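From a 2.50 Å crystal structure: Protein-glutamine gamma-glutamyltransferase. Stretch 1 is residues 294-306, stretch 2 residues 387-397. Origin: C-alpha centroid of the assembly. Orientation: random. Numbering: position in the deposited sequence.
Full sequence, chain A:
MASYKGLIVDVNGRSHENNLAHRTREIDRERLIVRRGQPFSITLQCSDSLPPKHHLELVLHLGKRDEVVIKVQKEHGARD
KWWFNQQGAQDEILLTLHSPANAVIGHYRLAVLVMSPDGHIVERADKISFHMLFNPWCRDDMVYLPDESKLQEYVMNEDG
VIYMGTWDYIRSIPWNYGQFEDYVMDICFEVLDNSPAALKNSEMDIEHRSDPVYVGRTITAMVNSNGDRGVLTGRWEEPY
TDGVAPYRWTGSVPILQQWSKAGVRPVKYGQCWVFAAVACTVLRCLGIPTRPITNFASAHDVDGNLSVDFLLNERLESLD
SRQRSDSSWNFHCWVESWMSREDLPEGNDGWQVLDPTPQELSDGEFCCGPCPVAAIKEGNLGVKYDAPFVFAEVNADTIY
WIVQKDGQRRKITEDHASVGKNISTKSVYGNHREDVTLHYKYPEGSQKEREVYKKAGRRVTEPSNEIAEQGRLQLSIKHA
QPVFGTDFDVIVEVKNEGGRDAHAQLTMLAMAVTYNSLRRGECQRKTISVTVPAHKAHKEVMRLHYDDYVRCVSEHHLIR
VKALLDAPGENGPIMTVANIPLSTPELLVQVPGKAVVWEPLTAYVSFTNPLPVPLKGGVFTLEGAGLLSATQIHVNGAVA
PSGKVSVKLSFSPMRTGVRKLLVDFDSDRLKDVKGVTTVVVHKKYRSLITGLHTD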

ATOM      1  N   THR A 294       6.692   3.204   2.873  1.00 12.47           N
ATOM      2  CA  THR A 294       7.782   2.497   2.174  1.00 10.32           C
ATOM      3  C   THR A 294       9.081   2.506   2.972  1.00 10.33           C
ATOM      4  O   THR A 294       9.493   3.533   3.489  1.00 14.31           O
ATOM      5  CB  THR A 294       8.075   3.131   0.796  1.00  7.83           C
ATOM      6  OG1 THR A 294       6.907   3.069  -0.015  1.00 16.01           O
ATOM      7  CG2 THR A 294       9.100   2.371   0.074  1.00 10.43           C
ATOM      8  N   ASN A 295       9.748   1.364   3.055  1.00  9.81           N
ATOM      9  CA  ASN A 295      10.990   1.249   3.807  1.00  5.53           C
ATOM     10  C   ASN A 295      12.126   1.052   2.847  1.00  6.89           C
ATOM     11  O   ASN A 295      12.031   0.185   1.980  1.00 11.90           O
ATOM     12  CB  ASN A 295      10.902   0.027   4.694  1.00  9.92           C
ATOM     13  CG  ASN A 295      12.054  -0.082   5.639  1.00 15.06           C
ATOM     14  OD1 ASN A 295      12.629   0.927   6.041  1.00 18.83           O
ATOM     15  ND2 ASN A 295      12.408  -1.314   6.011  1.00 16.33           N
ATOM     16  N   PHE A 296      13.193   1.827   2.947  1.00  5.68           N
ATOM     17  CA  PHE A 296      14.303   1.593   2.023  1.00 11.29           C
ATOM     18  C   PHE A 296      15.364   0.765   2.763  1.00 13.36           C
ATOM     19  O   PHE A 296      15.595   0.973   3.946  1.00 14.30           O
ATOM     20  CB  PHE A 296      14.825   2.922   1.494  1.00 11.49           C
ATOM     21  CG  PHE A 296      13.862   3.590   0.523  1.00 13.34           C
ATOM     22  CD1 PHE A 296      13.832   3.217  -0.822  1.00  9.60           C
ATOM     23  CD2 PHE A 296      12.981   4.580   0.954  1.00 12.61           C
ATOM     24  CE1 PHE A 296      12.931   3.814  -1.729  1.00  8.23           C
ATOM     25  CE2 PHE A 296      12.069   5.186   0.047  1.00 11.26           C
ATOM     26  CZ  PHE A 296      12.052   4.798  -1.292  1.00  7.70           C
ATOM     27  N   ALA A 297      15.987  -0.192   2.071  1.00 16.28           N
ATOM     28  CA  ALA A 297      16.952  -1.106   2.696  1.00 13.55           C
ATOM     29  C   ALA A 297      16.115  -1.907   3.723  1.00 15.15           C
ATOM     30  O   ALA A 297      16.236  -1.768   4.948  1.00 12.48           O
ATOM     31  CB  ALA A 297      18.099  -0.318   3.380  1.00 12.66           C
ATOM     32  N   SER A 298      15.240  -2.746   3.184  1.00 15.66           N
ATOM     33  CA  SER A 298      14.343  -3.547   3.988  1.00 15.16           C
ATOM     34  C   SER A 298      14.823  -4.909   4.404  1.00 16.65           C
ATOM     35  O   SER A 298      15.029  -5.764   3.575  1.00 20.65           O
ATOM     36  CB  SER A 298      13.053  -3.736   3.233  1.00 16.48           C
ATOM     37  OG  SER A 298      12.014  -3.082   3.923  1.00 23.63           O
ATOM     38  N   ALA A 299      14.967  -5.135   5.695  1.00 18.22           N
ATOM     39  CA  ALA A 299      15.375  -6.455   6.157  1.00 13.41           C
ATOM     40  C   ALA A 299      14.204  -7.453   6.166  1.00 12.63           C
ATOM     41  O   ALA A 299      13.947  -8.141   7.164  1.00 11.78           O
ATOM     42  CB  ALA A 299      15.971  -6.358   7.525  1.00 13.01           C
ATOM     43  N   HIS A 300      13.508  -7.555   5.041  1.00 13.18           N
ATOM     44  CA  HIS A 300      12.387  -8.491   4.943  1.00 15.78           C
ATOM     45  C   HIS A 300      12.820  -9.958   4.957  1.00 19.06           C
ATOM     46  O   HIS A 300      12.194 -10.815   5.584  1.00 20.84           O
ATOM     47  CB  HIS A 300      11.623  -8.257   3.658  1.00  7.16           C
ATOM     48  CG  HIS A 300      10.345  -9.012   3.605  1.00 12.73           C
ATOM     49  ND1 HIS A 300       9.323  -8.801   4.510  1.00 14.84           N
ATOM     50  CD2 HIS A 300       9.918  -9.991   2.776  1.00 12.43           C
ATOM     51  CE1 HIS A 300       8.322  -9.619   4.237  1.00 13.39           C
ATOM     52  NE2 HIS A 300       8.658 -10.352   3.190  1.00 12.66           N
ATOM     53  N   ASP A 301      13.878 -10.204   4.189  1.00 26.42           N
ATOM     54  CA  ASP A 301      14.549 -11.492   3.947  1.00 29.36           C
ATOM     55  C   ASP A 301      14.995 -12.290   5.165  1.00 29.09           C
ATOM     56  O   ASP A 301      15.006 -13.517   5.155  1.00 31.57           O
ATOM     57  CB  ASP A 301      15.804 -11.196   3.154  1.00 38.17           C
ATOM     58  CG  ASP A 301      16.624 -10.046   3.784  1.00 44.36           C
ATOM     59  OD1 ASP A 301      16.274  -8.876   3.531  1.00 44.71           O
ATOM     60  OD2 ASP A 301      17.606 -10.297   4.537  1.00 51.08           O
ATOM     61  N   VAL A 302      15.425 -11.543   6.170  1.00 28.16           N
ATOM     62  CA  VAL A 302      15.963 -12.005   7.439  1.00 23.51           C
ATOM     63  C   VAL A 302      15.041 -12.939   8.269  1.00 24.08           C
ATOM     64  O   VAL A 302      15.485 -13.689   9.156  1.00 19.59           O
ATOM     65  CB  VAL A 302      16.414 -10.706   8.182  1.00 21.69           C
ATOM     66  CG1 VAL A 302      15.805 -10.581   9.534  1.00 22.15           C
ATOM     67  CG2 VAL A 302      17.907 -10.637   8.191  1.00 20.33           C
ATOM     68  N   ASP A 303      13.748 -12.915   7.965  1.00 26.74           N
ATOM     69  CA  ASP A 303      12.829 -13.767   8.688  1.00 26.16           C
ATOM     70  C   ASP A 303      12.910 -13.578  10.211  1.00 26.94           C
ATOM     71  O   ASP A 303      13.115 -14.522  10.989  1.00 27.64           O
ATOM     72  CB  ASP A 303      13.095 -15.212   8.339  1.00 25.21           C
ATOM     73  CG  ASP A 303      11.912 -16.093   8.631  1.00 29.64           C
ATOM     74  OD1 ASP A 303      10.802 -15.774   8.128  1.00 27.24           O
ATOM     75  OD2 ASP A 303      12.095 -17.096   9.369  1.00 30.41           O
ATOM     76  N   GLY A 304      12.766 -12.330  10.628  1.00 25.38           N
ATOM     77  CA  GLY A 304      12.763 -12.043  12.037  1.00 22.58           C
ATOM     78  C   GLY A 304      14.041 -12.091  12.816  1.00 21.93           C
ATOM     79  O   GLY A 304      13.992 -11.753  13.980  1.00 26.00           O
ATOM     80  N   ASN A 305      15.159 -12.485  12.225  1.00 18.61           N
ATOM     81  CA  ASN A 305      16.406 -12.527  12.974  1.00 19.95           C
ATOM     82  C   ASN A 305      17.160 -11.223  13.008  1.00 16.58           C
ATOM     83  O   ASN A 305      17.510 -10.673  11.983  1.00 15.61           O
ATOM     84  CB  ASN A 305      17.295 -13.599  12.417  1.00 27.67           C
ATOM     85  CG  ASN A 305      16.843 -14.930  12.827  1.00 34.57           C
ATOM     86  OD1 ASN A 305      17.141 -15.370  13.929  1.00 39.85           O
ATOM     87  ND2 ASN A 305      16.071 -15.589  11.966  1.00 43.64           N
ATOM     88  N   LEU A 306      17.460 -10.749  14.201  1.00 20.05           N
ATOM     89  CA  LEU A 306      18.129  -9.465  14.350  1.00 22.27           C
ATOM     90  C   LEU A 306      19.628  -9.509  14.095  1.00 24.76           C
ATOM     91  O   LEU A 306      20.297  -8.468  14.082  1.00 27.94           O
ATOM     92  CB  LEU A 306      17.828  -8.899  15.747  1.00 18.96           C
ATOM     93  CG  LEU A 306      16.578  -8.047  16.039  1.00 20.28           C
ATOM     94  CD1 LEU A 306      15.586  -8.091  14.909  1.00 13.69           C
ATOM     95  CD2 LEU A 306      15.926  -8.538  17.301  1.00 17.18           C
ATOM     96  N   ALA A 387       5.362  -8.254  16.197  1.00 11.09           N
ATOM     97  CA  ALA A 387       6.322  -7.213  16.497  1.00 10.44           C
ATOM     98  C   ALA A 387       7.770  -7.556  16.162  1.00 13.64           C
ATOM     99  O   ALA A 387       8.493  -6.681  15.676  1.00 22.47           O
ATOM    100  CB  ALA A 387       6.209  -6.835  17.927  1.00  9.01           C
ATOM    101  N   PRO A 388       8.224  -8.815  16.424  1.00 14.64           N
ATOM    102  CA  PRO A 388       9.620  -9.192  16.122  1.00  9.14           C
ATOM    103  C   PRO A 388       9.946  -9.074  14.668  1.00 11.55           C
ATOM    104  O   PRO A 388      11.021  -8.609  14.295  1.00 16.81           O
ATOM    105  CB  PRO A 388       9.735 -10.639  16.604  1.00  3.77           C
ATOM    106  CG  PRO A 388       8.656 -10.789  17.596  1.00  4.10           C
ATOM    107  CD  PRO A 388       7.519  -9.951  17.056  1.00  8.15           C
ATOM    108  N   PHE A 389       9.002  -9.490  13.841  1.00 12.52           N
ATOM    109  CA  PHE A 389       9.193  -9.437  12.415  1.00 13.01           C
ATOM    110  C   PHE A 389       9.218  -8.050  11.905  1.00 16.51           C
ATOM    111  O   PHE A 389      10.015  -7.748  11.020  1.00 21.55           O
ATOM    112  CB  PHE A 389       8.110 -10.200  11.691  1.00 10.92           C
ATOM    113  CG  PHE A 389       8.340 -11.647  11.719  1.00 15.50           C
ATOM    114  CD1 PHE A 389       7.901 -12.409  12.807  1.00 17.03           C
ATOM    115  CD2 PHE A 389       9.115 -12.247  10.743  1.00 11.17           C
ATOM    116  CE1 PHE A 389       8.250 -13.742  12.919  1.00 17.78           C
ATOM    117  CE2 PHE A 389       9.461 -13.589  10.855  1.00 15.88           C
ATOM    118  CZ  PHE A 389       9.030 -14.330  11.943  1.00 14.00           C
ATOM    119  N   VAL A 390       8.348  -7.200  12.449  1.00 19.48           N
ATOM    120  CA  VAL A 390       8.292  -5.810  12.016  1.00 18.78           C
ATOM    121  C   VAL A 390       9.454  -4.992  12.579  1.00 19.76           C
ATOM    122  O   VAL A 390       9.907  -4.050  11.960  1.00 20.37           O
ATOM    123  CB  VAL A 390       6.973  -5.151  12.411  1.00 17.59           C
ATOM    124  CG1 VAL A 390       7.016  -3.643  12.017  1.00 18.48           C
ATOM    125  CG2 VAL A 390       5.805  -5.915  11.750  1.00  7.32           C
ATOM    126  N   PHE A 391       9.954  -5.377  13.742  1.00 22.17           N
ATOM    127  CA  PHE A 391      11.098  -4.687  14.318  1.00 21.77           C
ATOM    128  C   PHE A 391      12.356  -5.075  13.487  1.00 22.13           C
ATOM    129  O   PHE A 391      13.262  -4.264  13.303  1.00 25.21           O
ATOM    130  CB  PHE A 391      11.251  -5.112  15.788  1.00 21.60           C
ATOM    131  CG  PHE A 391      12.387  -4.436  16.511  1.00 21.40           C
ATOM    132  CD1 PHE A 391      13.683  -4.942  16.442  1.00 20.33           C
ATOM    133  CD2 PHE A 391      12.170  -3.298  17.263  1.00 19.03           C
ATOM    134  CE1 PHE A 391      14.730  -4.321  17.110  1.00 17.96           C
ATOM    135  CE2 PHE A 391      13.223  -2.673  17.935  1.00 15.95           C
ATOM    136  CZ  PHE A 391      14.495  -3.184  17.853  1.00 14.72           C
ATOM    137  N   ALA A 392      12.407  -6.307  12.967  1.00 21.22           N
ATOM    138  CA  ALA A 392      13.568  -6.772  12.183  1.00 16.34           C
ATOM    139  C   ALA A 392      13.657  -6.065  10.869  1.00 14.67           C
ATOM    140  O   ALA A 392      14.723  -5.677  10.410  1.00 15.72           O
ATOM    141  CB  ALA A 392      13.481  -8.262  11.926  1.00 14.75           C
ATOM    142  N   GLU A 393      12.503  -5.924  10.252  1.00 14.58           N
ATOM    143  CA  GLU A 393      12.368  -5.274   8.960  1.00 16.11           C
ATOM    144  C   GLU A 393      13.110  -3.939   8.866  1.00 16.66           C
ATOM    145  O   GLU A 393      13.701  -3.573   7.852  1.00 19.35           O
ATOM    146  CB  GLU A 393      10.870  -5.052   8.720  1.00 15.94           C
ATOM    147  CG  GLU A 393      10.528  -4.203   7.533  1.00 17.69           C
ATOM    148  CD  GLU A 393      10.606  -4.989   6.262  1.00 22.89           C
ATOM    149  OE1 GLU A 393      11.155  -4.436   5.285  1.00 21.91           O
ATOM    150  OE2 GLU A 393      10.123  -6.158   6.246  1.00 23.67           O
ATOM    151  N   VAL A 394      13.080  -3.240   9.976  1.00 17.83           N
ATOM    152  CA  VAL A 394      13.607  -1.910  10.105  1.00 14.42           C
ATOM    153  C   VAL A 394      14.902  -1.841  10.969  1.00 17.59           C
ATOM    154  O   VAL A 394      15.599  -0.830  10.954  1.00 21.18           O
ATOM    155  CB  VAL A 394      12.370  -1.092  10.659  1.00 11.07           C
ATOM    156  CG1 VAL A 394      12.571  -0.682  12.065  1.00 10.77           C
ATOM    157  CG2 VAL A 394      12.030   0.015   9.776  1.00  7.19           C
ATOM    158  N   ASN A 395      15.255  -2.929  11.662  1.00 18.64           N
ATOM    159  CA  ASN A 395      16.431  -2.956  12.544  1.00 17.59           C
ATOM    160  C   ASN A 395      17.471  -4.074  12.419  1.00 21.98           C
ATOM    161  O   ASN A 395      18.544  -3.965  13.005  1.00 24.17           O
ATOM    162  CB  ASN A 395      15.958  -2.981  13.981  1.00 16.21           C
ATOM    163  CG  ASN A 395      15.413  -1.657  14.426  1.00 18.89           C
ATOM    164  OD1 ASN A 395      16.037  -0.635  14.209  1.00 22.34           O
ATOM    165  ND2 ASN A 395      14.241  -1.661  15.047  1.00 21.78           N
ATOM    166  N   ALA A 396      17.169  -5.148  11.689  1.00 24.34           N
ATOM    167  CA  ALA A 396      18.088  -6.296  11.554  1.00 24.80           C
ATOM    168  C   ALA A 396      19.544  -5.946  11.260  1.00 26.73           C
ATOM    169  O   ALA A 396      19.803  -5.082  10.429  1.00 27.63           O
ATOM    170  CB  ALA A 396      17.571  -7.274  10.470  1.00 19.01           C
ATOM    171  N   ASP A 397      20.492  -6.634  11.916  1.00 27.45           N
ATOM    172  CA  ASP A 397      21.933  -6.384  11.683  1.00 26.73           C
ATOM    173  C   ASP A 397      22.593  -7.458  10.849  1.00 27.03           C
ATOM    174  O   ASP A 397      22.791  -8.559  11.343  1.00 29.01           O
ATOM    175  CB  ASP A 397      22.722  -6.307  12.997  1.00 25.96           C
ATOM    176  CG  ASP A 397      24.115  -5.678  12.815  1.00 26.96           C
ATOM    177  OD1 ASP A 397      24.253  -4.714  12.042  1.00 24.43           O
ATOM    178  OD2 ASP A 397      25.085  -6.135  13.448  1.00 27.47           O
TER
HETATM  179  O   HOH W   1      13.522 -10.053  16.098  1.00 20.99           O

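Glu393, in the last turns of the helix 387-395, binds stretch 1 through both its backbone and its side chain. Its carbonyl, left without a helical partner in this stretch, accepts the backbone amide of Ala299 (Ala299 N to Glu393 O, 2.9 Å) and a weak bond from the Asn295 amide (Asn295 ND2 to Glu393 O, 3.2 Å). Its carboxylate reaches the edge of the His300 imidazole, where His300 ND1 donates to Glu393 OE2 at 3.3 Å. The modelled separation of Ser298 OG and Glu393 OE1, 2.1 Å, is too short for a hydrogen bond, so the placement of these atoms is uncertain.

Beyond this polar end the contact is apolar. Ala299 CB meets Ala396 CB at 3.5 Å, and Val302 CG1 lies 3.9 Å from Ala396 CB and 4.1 Å from Ala392 CB. The type I' turn from Val302 to Asn305 sets Gly304 CA over one face of the Phe389 ring, 4.2 Å from its centroid, in a CH-pi contact; an ideal CB on Gly304 would crowd Phe389 CE2 at 3.0 Å. Leu306 CD1 packs 3.7 Å from Ala392 CB and 4.0 Å from Phe391 CD1, at that ring's edge. Just past the helix, Asp397 N donates to Leu306 O at 2.8 Å, joining the two backbones again.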